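Local coordinates for protein peptide ABC transporter permease (Staphylococcus hominis, PDB 6EXS) that probably imports peptides across the cell membrane as a POT-family transporter and binds a thioalcohol-conjugated dipeptide, a precursor of human axillary malodour, at residues I472-T475 / L476-V480; G260-L263 / P264-F268. One frame throughout, in Å; residues are numbered along the deposited sequence.

Contact 1. Residues I472-T475 / L476-V480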
ATOM      1  N   ILE A 472      10.892  -3.090 -18.621  1.00 49.27           N
ATOM      2  CA  ILE A 472      12.198  -3.685 -18.947  1.00 49.55           C
ATOM      3  C   ILE A 472      13.140  -2.690 -19.681  1.00 55.93           C
ATOM      4  O   ILE A 472      14.305  -2.602 -19.299  1.00 56.32           O
ATOM      5  CB  ILE A 472      12.035  -5.051 -19.699  1.00 52.32           C
ATOM      6  CG1 ILE A 472      11.373  -6.111 -18.768  1.00 50.56           C
ATOM      7  CG2 ILE A 472      13.379  -5.576 -20.260  1.00 53.36           C
ATOM      8  CD1 ILE A 472      10.719  -7.302 -19.463  1.00 55.70           C
ATOM      9  N   VAL A 473      12.649  -1.931 -20.687  1.00 53.91           N
ATOM     10  CA  VAL A 473      13.497  -0.984 -21.429  1.00 55.81           C
ATOM     11  C   VAL A 473      14.007   0.157 -20.519  1.00 60.07           C
ATOM     12  O   VAL A 473      15.215   0.406 -20.523  1.00 60.45           O
ATOM     13  CB  VAL A 473      12.917  -0.452 -22.780  1.00 61.44           C
ATOM     14  CG1 VAL A 473      12.773  -1.576 -23.804  1.00 61.84           C
ATOM     15  CG2 VAL A 473      11.597   0.297 -22.606  1.00 60.70           C
ATOM     16  N   ILE A 474      13.119   0.797 -19.706  1.00 55.55           N
ATOM     17  CA  ILE A 474      13.494   1.886 -18.778  1.00 54.58           C
ATOM     18  C   ILE A 474      14.503   1.374 -17.736  1.00 59.04           C
ATOM     19  O   ILE A 474      15.464   2.081 -17.399  1.00 60.02           O
ATOM     20  CB  ILE A 474      12.265   2.586 -18.126  1.00 55.87           C
ATOM     21  CG1 ILE A 474      11.266   3.085 -19.186  1.00 56.43           C
ATOM     22  CG2 ILE A 474      12.705   3.749 -17.208  1.00 56.08           C
ATOM     23  CD1 ILE A 474       9.898   3.384 -18.647  1.00 61.40           C
ATOM     24  N   THR A 475      14.299   0.135 -17.261  1.00 54.40           N
ATOM     25  CA  THR A 475      15.199  -0.506 -16.308  1.00 53.78           C
ATOM     26  C   THR A 475      16.564  -0.750 -16.940  1.00 58.50           C
ATOM     27  O   THR A 475      17.563  -0.445 -16.301  1.00 58.26           O
ATOM     28  CB  THR A 475      14.571  -1.762 -15.694  1.00 59.46           C
ATOM     29  OG1 THR A 475      13.325  -1.394 -15.108  1.00 55.98           O
ATOM     30  CG2 THR A 475      15.452  -2.388 -14.632  1.00 55.92           C
ATOM     31  N   LEU A 476      16.609  -1.257 -18.189  1.00 55.97           N
ATOM     32  CA  LEU A 476      17.876  -1.489 -18.886  1.00 57.80           C
ATOM     33  C   LEU A 476      18.638  -0.184 -19.165  1.00 64.81           C
ATOM     34  O   LEU A 476      19.871  -0.182 -19.095  1.00 66.14           O
ATOM     35  CB  LEU A 476      17.695  -2.311 -20.171  1.00 58.72           C
ATOM     36  CG  LEU A 476      17.349  -3.791 -20.001  1.00 62.55           C
ATOM     37  CD1 LEU A 476      16.878  -4.382 -21.314  1.00 63.62           C
ATOM     38  CD2 LEU A 476      18.528  -4.591 -19.453  1.00 65.28           C
ATOM     39  N   ILE A 477      17.906   0.928 -19.432  1.00 61.63           N
ATOM     40  CA  ILE A 477      18.496   2.251 -19.682  1.00 62.48           C
ATOM     41  C   ILE A 477      19.107   2.813 -18.377  1.00 67.72           C
ATOM     42  O   ILE A 477      20.230   3.314 -18.410  1.00 68.68           O
ATOM     43  CB  ILE A 477      17.509   3.228 -20.402  1.00 65.24           C
ATOM     44  CG1 ILE A 477      17.103   2.682 -21.791  1.00 65.90           C
ATOM     45  CG2 ILE A 477      18.109   4.639 -20.544  1.00 66.75           C
ATOM     46  CD1 ILE A 477      15.753   3.130 -22.285  1.00 69.55           C
ATOM     47  N   ILE A 478      18.398   2.677 -17.236  1.00 63.39           N
ATOM     48  CA  ILE A 478      18.873   3.134 -15.922  1.00 62.79           C
ATOM     49  C   ILE A 478      20.039   2.255 -15.414  1.00 70.27           C
ATOM     50  O   ILE A 478      21.038   2.804 -14.937  1.00 71.20           O
ATOM     51  CB  ILE A 478      17.691   3.263 -14.907  1.00 63.53           C
ATOM     52  CG1 ILE A 478      16.765   4.438 -15.297  1.00 63.56           C
ATOM     53  CG2 ILE A 478      18.172   3.396 -13.442  1.00 63.24           C
ATOM     54  CD1 ILE A 478      15.373   4.454 -14.657  1.00 67.29           C
ATOM     55  N   LEU A 479      19.913   0.905 -15.535  1.00 68.15           N
ATOM     56  CA  LEU A 479      20.888  -0.111 -15.099  1.00 68.94           C
ATOM     57  C   LEU A 479      22.330   0.170 -15.533  1.00 78.90           C
ATOM     58  O   LEU A 479      23.243  -0.065 -14.741  1.00 79.11           O
ATOM     59  CB  LEU A 479      20.451  -1.524 -15.547  1.00 68.37           C
ATOM     60  CG  LEU A 479      21.267  -2.761 -15.102  1.00 72.78           C
ATOM     61  CD1 LEU A 479      21.518  -2.780 -13.594  1.00 71.84           C
ATOM     62  CD2 LEU A 479      20.573  -4.047 -15.520  1.00 73.56           C
ATOM     63  N   VAL A 480      22.540   0.691 -16.761  1.00 79.48           N
ATOM     64  CA  VAL A 480      23.894   0.994 -17.260  1.00 82.30           C
ATOM     65  C   VAL A 480      24.553   2.187 -16.497  1.00 89.27           C
ATOM     66  O   VAL A 480      25.778   2.338 -16.553  1.00 90.99           O
ATOM     67  CB  VAL A 480      23.968   1.160 -18.807  1.00 87.60           C
ATOM     68  CG1 VAL A 480      23.426  -0.077 -19.527  1.00 87.02           C
ATOM     69  CG2 VAL A 480      23.265   2.427 -19.285  1.00 87.62           C
TER
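Ile474 and Ile478 meet one turn apart on the alpha-helix of residues 460-479, the last long helix of this major facilitator fold. Ile478 can be followed outward from its backbone. CB stands 3.5 Å from Ile474 O, CG1 continues past the same oxygen, and CD1 ends against Ile474 CG2 at 3.8 Å. What carries the chain back along the helix is its first torsion, which sets CG1 anti to the carbonyl carbon (chi1 -69°). Ile474 and Ile478 lie alongside each other and point the same way, and both reach helix 279-302, Ile474 at Leu297 and Ile478 at Pro290 and Leu294.

A second pair repeats the i to i+4 spacing: Leu476 CG passes 3.3 Å from Ile472 O, and Leu476 CD1 rests 3.8 Å from Ile472 CG2. Ile472 itself touches Leu373 and Ile380 of helix 364-389. Thr475 is buried where both neighbouring helices come close, and its OG1 is satisfied by Ala471 O one turn back. Four successive backbone bonds hold the turns together, the last of them from Leu479 N to Thr475 O, 2.8 Å long with an N-H...O angle of 161°.

Contact 2. Residues G260-L263 / P264-F268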
ATOM      1  N   GLY A 260      -0.537  12.357  -8.131  1.00 49.03           N
ATOM      2  CA  GLY A 260       0.497  11.338  -8.262  1.00 49.04           C
ATOM      3  C   GLY A 260       1.708  11.765  -9.064  1.00 55.42           C
ATOM      4  O   GLY A 260       2.770  11.159  -8.936  1.00 55.02           O
ATOM      5  N   VAL A 261       1.564  12.801  -9.899  1.00 54.33           N
ATOM      6  CA  VAL A 261       2.645  13.331 -10.726  1.00 55.92           C
ATOM      7  C   VAL A 261       3.282  14.532 -10.010  1.00 60.84           C
ATOM      8  O   VAL A 261       4.506  14.617  -9.945  1.00 61.01           O
ATOM      9  CB  VAL A 261       2.151  13.678 -12.171  1.00 61.56           C
ATOM     10  CG1 VAL A 261       3.232  14.384 -12.988  1.00 62.91           C
ATOM     11  CG2 VAL A 261       1.670  12.431 -12.909  1.00 60.96           C
ATOM     12  N   ALA A 262       2.447  15.446  -9.471  1.00 57.61           N
ATOM     13  CA  ALA A 262       2.872  16.684  -8.814  1.00 57.68           C
ATOM     14  C   ALA A 262       3.652  16.484  -7.514  1.00 60.37           C
ATOM     15  O   ALA A 262       4.739  17.056  -7.380  1.00 60.71           O
ATOM     16  CB  ALA A 262       1.678  17.600  -8.583  1.00 58.55           C
ATOM     17  N   LEU A 263       3.094  15.703  -6.554  1.00 54.50           N
ATOM     18  CA  LEU A 263       3.707  15.454  -5.243  1.00 53.19           C
ATOM     19  C   LEU A 263       5.168  14.986  -5.348  1.00 58.26           C
ATOM     20  O   LEU A 263       5.994  15.636  -4.712  1.00 59.25           O
ATOM     21  CB  LEU A 263       2.872  14.519  -4.344  1.00 51.48           C
ATOM     22  CG  LEU A 263       1.479  15.012  -3.938  1.00 54.98           C
ATOM     23  CD1 LEU A 263       0.641  13.871  -3.432  1.00 53.64           C
ATOM     24  CD2 LEU A 263       1.543  16.138  -2.919  1.00 55.48           C
ATOM     25  N   PRO A 264       5.559  13.973  -6.178  1.00 54.50           N
ATOM     26  CA  PRO A 264       6.999  13.643  -6.286  1.00 54.31           C
ATOM     27  C   PRO A 264       7.850  14.824  -6.779  1.00 58.64           C
ATOM     28  O   PRO A 264       8.934  15.049  -6.237  1.00 58.13           O
ATOM     29  CB  PRO A 264       7.035  12.475  -7.276  1.00 55.81           C
ATOM     30  CG  PRO A 264       5.653  11.961  -7.343  1.00 59.24           C
ATOM     31  CD  PRO A 264       4.742  13.088  -7.037  1.00 55.23           C
ATOM     32  N   ILE A 265       7.348  15.595  -7.775  1.00 56.20           N
ATOM     33  CA  ILE A 265       8.039  16.776  -8.310  1.00 57.92           C
ATOM     34  C   ILE A 265       8.246  17.804  -7.180  1.00 62.48           C
ATOM     35  O   ILE A 265       9.387  18.208  -6.948  1.00 62.40           O
ATOM     36  CB  ILE A 265       7.344  17.382  -9.576  1.00 62.16           C
ATOM     37  CG1 ILE A 265       7.333  16.365 -10.753  1.00 62.19           C
ATOM     38  CG2 ILE A 265       8.006  18.727  -9.994  1.00 64.65           C
ATOM     39  CD1 ILE A 265       6.335  16.654 -11.888  1.00 67.30           C
ATOM     40  N   ILE A 266       7.158  18.159  -6.445  1.00 58.69           N
ATOM     41  CA  ILE A 266       7.173  19.101  -5.316  1.00 59.07           C
ATOM     42  C   ILE A 266       8.212  18.678  -4.263  1.00 63.54           C
ATOM     43  O   ILE A 266       8.959  19.527  -3.773  1.00 64.10           O
ATOM     44  CB  ILE A 266       5.743  19.296  -4.718  1.00 61.77           C
ATOM     45  CG1 ILE A 266       4.827  20.065  -5.705  1.00 63.67           C
ATOM     46  CG2 ILE A 266       5.773  20.002  -3.343  1.00 62.18           C
ATOM     47  CD1 ILE A 266       3.303  19.935  -5.436  1.00 70.43           C
ATOM     48  N   TYR A 267       8.283  17.370  -3.954  1.00 59.58           N
ATOM     49  CA  TYR A 267       9.211  16.826  -2.966  1.00 59.35           C
ATOM     50  C   TYR A 267      10.660  16.892  -3.413  1.00 61.43           C
ATOM     51  O   TYR A 267      11.481  17.417  -2.659  1.00 61.67           O
ATOM     52  CB  TYR A 267       8.810  15.406  -2.522  1.00 60.55           C
ATOM     53  CG  TYR A 267       7.742  15.424  -1.448  1.00 63.33           C
ATOM     54  CD1 TYR A 267       8.083  15.557  -0.102  1.00 65.71           C
ATOM     55  CD2 TYR A 267       6.390  15.380  -1.777  1.00 63.57           C
ATOM     56  CE1 TYR A 267       7.104  15.621   0.887  1.00 66.73           C
ATOM     57  CE2 TYR A 267       5.403  15.461  -0.798  1.00 63.95           C
ATOM     58  CZ  TYR A 267       5.766  15.571   0.534  1.00 73.07           C
ATOM     59  OH  TYR A 267       4.806  15.635   1.507  1.00 75.09           O
ATOM     60  N   PHE A 268      10.979  16.399  -4.626  1.00 56.21           N
ATOM     61  CA  PHE A 268      12.354  16.444  -5.128  1.00 56.33           C
ATOM     62  C   PHE A 268      12.844  17.885  -5.332  1.00 61.94           C
ATOM     63  O   PHE A 268      13.990  18.179  -4.990  1.00 62.42           O
ATOM     64  CB  PHE A 268      12.551  15.571  -6.386  1.00 57.65           C
ATOM     65  CG  PHE A 268      12.698  14.084  -6.123  1.00 57.26           C
ATOM     66  CD1 PHE A 268      13.871  13.567  -5.579  1.00 59.51           C
ATOM     67  CD2 PHE A 268      11.676  13.197  -6.447  1.00 57.36           C
ATOM     68  CE1 PHE A 268      14.004  12.195  -5.333  1.00 58.86           C
ATOM     69  CE2 PHE A 268      11.811  11.826  -6.204  1.00 58.50           C
ATOM     70  CZ  PHE A 268      12.974  11.336  -5.649  1.00 56.70           C
TER
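Pro264 fits its ring against the preceding turn as a knob among Gly260, Val261, Ala262 and Leu263. Its CG lies 3.4 Å from Gly260 O and its CD 3.3 Å from the same oxygen, so ring carbons occupy the place where a helical N-H would normally point. The proline nitrogen has no hydrogen to give, and the result is a proline kink within the membrane helix 249-273.

The regular i to i+4 bonds resume at Ile266, whose N donates to Ala262 O at 2.8 Å, almost straight at 172°; Tyr267 N then donates to Leu263 O at 3.0 Å. That last oxygen also sits at the rim of the Tyr267 ring, near its plane, with CD2 3.0 Å away. On the surface side, Val261 and Ile265 run side by side, CG1 of the valine 4.0 Å from CD1 of the isoleucine. With CG1 anti to its own carbonyl carbon (chi1 -62°), the Ile265 chain runs back along the helix, and both CG1 and CD1 lie 3.4 Å from Val261 O.

Helices 430-451 and 279-302 pack round this turn. Ser443 touches the Pro264 ring and hydrogen-bonds through OG to Gly260 O, while Phe292 meets the proline too. Tyr267 touches Ser435, Val436 and Leu439, and its OH is hydrogen-bonded to O23 of a bound monoolein lipid.

Chemically, the proline takes away one backbone donor and the serine hydroxyl supplies another: Gly260 O, on a buried residue, keeps a hydrogen-bond partner although the helix has none to offer at position 264.

Contact 2 comes first along the chain, on helix 249-273, and contact 1 follows near the C-terminus, on helix 460-479. Their centres are 22 Å apart and their nearest atoms about 12 Å, so the two do not touch. Helix 279-302 is their common neighbour: it packs against Pro264 and Phe268 of contact 2 and against Ile474, Thr475 and Ile478 of contact 1. That same helix ends at Gln302, which lines the pocket of the bound peptide conjugate, though neither contact includes a pocket residue. Helix 249-273 is probably one of the two extra helices that bacterial POT transporters insert between their six-helix halves, whereas helix 460-479 closes the second half.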